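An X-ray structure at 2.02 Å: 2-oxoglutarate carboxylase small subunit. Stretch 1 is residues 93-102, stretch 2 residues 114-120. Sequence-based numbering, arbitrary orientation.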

# COMPACT_ATOMS: atom_id res chain seq x y z
N LEU A 93 15.23 15.62 -18.33
CA LEU A 93 15.78 16.97 -18.14
C LEU A 93 15.92 17.39 -16.67
O LEU A 93 16.18 18.57 -16.39
CB LEU A 93 14.93 18.01 -18.86
CG LEU A 93 14.92 17.88 -20.38
CD1 LEU A 93 13.89 18.85 -20.97
CD2 LEU A 93 16.28 18.07 -21.01
N ALA A 94 15.70 16.47 -15.74
CA ALA A 94 15.64 16.81 -14.32
C ALA A 94 16.94 17.41 -13.79
O ALA A 94 16.91 18.19 -12.82
CB ALA A 94 15.28 15.56 -13.52
N GLU A 95 18.08 17.01 -14.33
CA GLU A 95 19.36 17.57 -13.92
C GLU A 95 20.00 18.36 -15.06
O GLU A 95 21.23 18.45 -15.16
CB GLU A 95 20.30 16.48 -13.42
CG GLU A 95 19.78 15.78 -12.19
N ASN A 96 19.15 18.99 -15.90
CA ASN A 96 19.56 19.76 -17.06
C ASN A 96 19.46 21.25 -16.68
O ASN A 96 18.35 21.80 -16.51
CB ASN A 96 18.69 19.41 -18.27
CG ASN A 96 19.21 20.02 -19.59
OD1 ASN A 96 18.98 21.20 -19.88
ND2 ASN A 96 19.89 19.20 -20.41
N GLU A 97 20.62 21.88 -16.48
CA GLU A 97 20.65 23.26 -16.00
C GLU A 97 19.99 24.19 -16.99
O GLU A 97 19.37 25.17 -16.58
CB GLU A 97 22.10 23.71 -15.75
CG GLU A 97 23.02 23.60 -16.96
N HIS A 98 20.09 23.90 -18.27
CA HIS A 98 19.47 24.77 -19.27
C HIS A 98 17.94 24.75 -19.20
O HIS A 98 17.29 25.80 -19.34
CB HIS A 98 19.91 24.36 -20.64
CG HIS A 98 19.27 25.16 -21.71
ND1 HIS A 98 18.53 24.59 -22.73
CD2 HIS A 98 19.22 26.50 -21.91
CE1 HIS A 98 18.06 25.55 -23.51
NE2 HIS A 98 18.47 26.71 -23.04
N PHE A 99 17.34 23.56 -19.03
CA PHE A 99 15.90 23.47 -18.81
C PHE A 99 15.50 24.26 -17.57
O PHE A 99 14.57 25.07 -17.61
CB PHE A 99 15.48 22.00 -18.71
CG PHE A 99 13.97 21.76 -18.56
CD1 PHE A 99 13.05 22.35 -19.41
CD2 PHE A 99 13.50 20.89 -17.58
CE1 PHE A 99 11.68 22.10 -19.27
CE2 PHE A 99 12.13 20.63 -17.44
CZ PHE A 99 11.22 21.26 -18.30
N ALA A 100 16.21 24.06 -16.45
CA ALA A 100 15.83 24.70 -15.19
C ALA A 100 15.92 26.24 -15.27
O ALA A 100 15.08 26.96 -14.70
CB ALA A 100 16.74 24.17 -14.08
N ARG A 101 16.91 26.73 -16.01
CA ARG A 101 17.14 28.15 -16.24
C ARG A 101 16.16 28.73 -17.27
O ARG A 101 15.76 29.88 -17.14
CB ARG A 101 18.58 28.41 -16.69
CG ARG A 101 18.86 29.94 -16.76
CD ARG A 101 20.32 30.27 -16.90
NE ARG A 101 20.72 30.38 -18.29
CZ ARG A 101 20.54 31.48 -19.04
NH1 ARG A 101 19.95 32.56 -18.53
NH2 ARG A 101 20.94 31.51 -20.31
N LEU A 102 15.84 28.00 -18.33
CA LEU A 102 14.78 28.44 -19.24
C LEU A 102 13.46 28.62 -18.48
O LEU A 102 12.78 29.65 -18.65
CB LEU A 102 14.66 27.45 -20.39
CG LEU A 102 13.79 27.88 -21.56
CD1 LEU A 102 14.34 29.18 -22.22
CD2 LEU A 102 13.73 26.74 -22.58
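Stretch 2 114-120: HWKVIEL

The most unusual feature of this contact is the use of an arginine's aliphatic portion, rather than its charge, against a tryptophan face. Arg-101 CD lies 3.4 Å from the centroid of the Trp-115 six-membered ring and 10° off the ring normal, a close CH-pi contact; its nearest single ring atom, Trp-115 CZ2, is also 3.4 Å from Arg-101 CD. The guanidinium carbon is much farther out, with Arg-101 CZ 5.6 Å from the same Trp-115 centroid and 20° off the normal, so any cation-pi attraction is weak at most.

Stretch 2 is helical from Trp-115 to Leu-120, and it runs nearly antiparallel to the helix that begins at Glu-97: the N-to-C directions differ by 172°, and the axes approach to 8.7 Å. The backbones come nearest at the starts of the two helices, where Glu-97 CA and Trp-115 CA are 5.1 Å apart. Because the directions oppose, stretch 2 proceeds from there back past the loop that precedes helix 97-102, while Arg-101 lies one turn further on in the first helix and meets the indole of Trp-115.

Both helix starts are capped by side chains. Asn-96 OD1 accepts from Phe-99 N at 3.0 Å, with an N-H...acceptor angle of 157°, and His-114 ND1 accepts from Lys-116 N at 2.9 Å and 173°. Before the first cap, a type I turn from Leu-93 to Asn-96 is closed by Asn-96 N to Leu-93 O at 3.0 Å.

The small side chain of Ala-100 points toward stretch 2 and touches two residues one turn apart: Ala-100 CB is 3.6 Å from Trp-115 CB and 3.9 Å from Ile-118 CD1. Ile-118, with chi1 m and chi2 t, also packs on the main chain leading into the helix, its CG2 lying 3.5 Å from Glu-95 O and 3.8 Å from Glu-97 N. Trp-115 CB likewise meets backbone, 3.8 Å from Glu-97 O.

No direct hydrogen bond joins the stretches among the modelled atoms, a result qualified by the missing carboxylates of Glu-95 and Glu-97. The Glu-97 side chain ends at CG, which sits 3.4 Å from Glu-119 OE2. One water supplies a polar link, donating to Glu-95 O at 2.8 Å from its oxygen and weakly to Ile-118 O at 3.4 Å. The 390 Å² buried, summed over both sides, therefore rests mainly on van der Waals packing.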

# COMPACT_ATOMS: atom_id res chain seq x y z
N HIS A 114 17.85 25.30 -7.33
CA HIS A 114 18.22 26.35 -8.26
C HIS A 114 19.06 25.84 -9.42
O HIS A 114 19.95 24.99 -9.24
CB HIS A 114 18.96 27.46 -7.50
CG HIS A 114 19.02 28.74 -8.25
ND1 HIS A 114 19.94 28.97 -9.24
CD2 HIS A 114 18.15 29.78 -8.30
CE1 HIS A 114 19.73 30.16 -9.77
NE2 HIS A 114 18.62 30.65 -9.25
N TRP A 115 18.83 26.39 -10.61
CA TRP A 115 19.62 25.94 -11.73
C TRP A 115 21.14 26.14 -11.55
O TRP A 115 21.88 25.44 -12.20
CB TRP A 115 19.20 26.62 -13.02
CG TRP A 115 19.52 28.09 -13.09
CD1 TRP A 115 18.69 29.13 -12.73
CD2 TRP A 115 20.73 28.70 -13.56
NE1 TRP A 115 19.33 30.34 -12.94
CE2 TRP A 115 20.58 30.11 -13.45
CE3 TRP A 115 21.93 28.20 -14.07
CZ2 TRP A 115 21.58 31.01 -13.82
CZ3 TRP A 115 22.93 29.10 -14.44
CH2 TRP A 115 22.73 30.49 -14.32
N LYS A 116 21.62 27.06 -10.73
CA LYS A 116 23.05 27.20 -10.56
C LYS A 116 23.65 26.04 -9.79
O LYS A 116 24.83 25.71 -9.98
CB LYS A 116 23.36 28.46 -9.78
CG LYS A 116 23.28 29.75 -10.49
CD LYS A 116 23.62 30.81 -9.43
CE LYS A 116 22.98 32.15 -9.81
NZ LYS A 116 23.99 33.25 -9.70
N VAL A 117 22.91 25.50 -8.82
CA VAL A 117 23.39 24.32 -8.09
C VAL A 117 23.37 23.08 -8.96
O VAL A 117 24.26 22.23 -8.89
CB VAL A 117 22.59 24.11 -6.79
CG1 VAL A 117 23.25 23.03 -5.96
CG2 VAL A 117 22.52 25.39 -6.03
N ILE A 118 22.37 22.97 -9.82
CA ILE A 118 22.35 21.87 -10.78
C ILE A 118 23.61 21.90 -11.63
O ILE A 118 24.30 20.88 -11.82
CB ILE A 118 21.07 21.97 -11.65
CG1 ILE A 118 19.82 21.71 -10.78
CG2 ILE A 118 21.16 21.01 -12.79
CD1 ILE A 118 18.53 21.81 -11.53
N GLU A 119 23.95 23.07 -12.16
CA GLU A 119 25.14 23.20 -12.98
C GLU A 119 26.41 22.95 -12.18
O GLU A 119 27.37 22.35 -12.67
CB GLU A 119 25.17 24.59 -13.58
CG GLU A 119 25.93 24.79 -14.85
CD GLU A 119 25.61 26.18 -15.34
OE1 GLU A 119 25.92 27.12 -14.58
OE2 GLU A 119 24.96 26.33 -16.40
N LEU A 120 26.47 23.45 -10.96
CA LEU A 120 27.64 23.23 -10.13
C LEU A 120 27.91 21.75 -9.88
O LEU A 120 29.05 21.28 -10.00
CB LEU A 120 27.47 23.96 -8.82
CG LEU A 120 28.55 23.76 -7.77
CD1 LEU A 120 29.85 24.47 -8.17
CD2 LEU A 120 28.08 24.18 -6.37
O HOH W 1 23.52 18.11 -13.55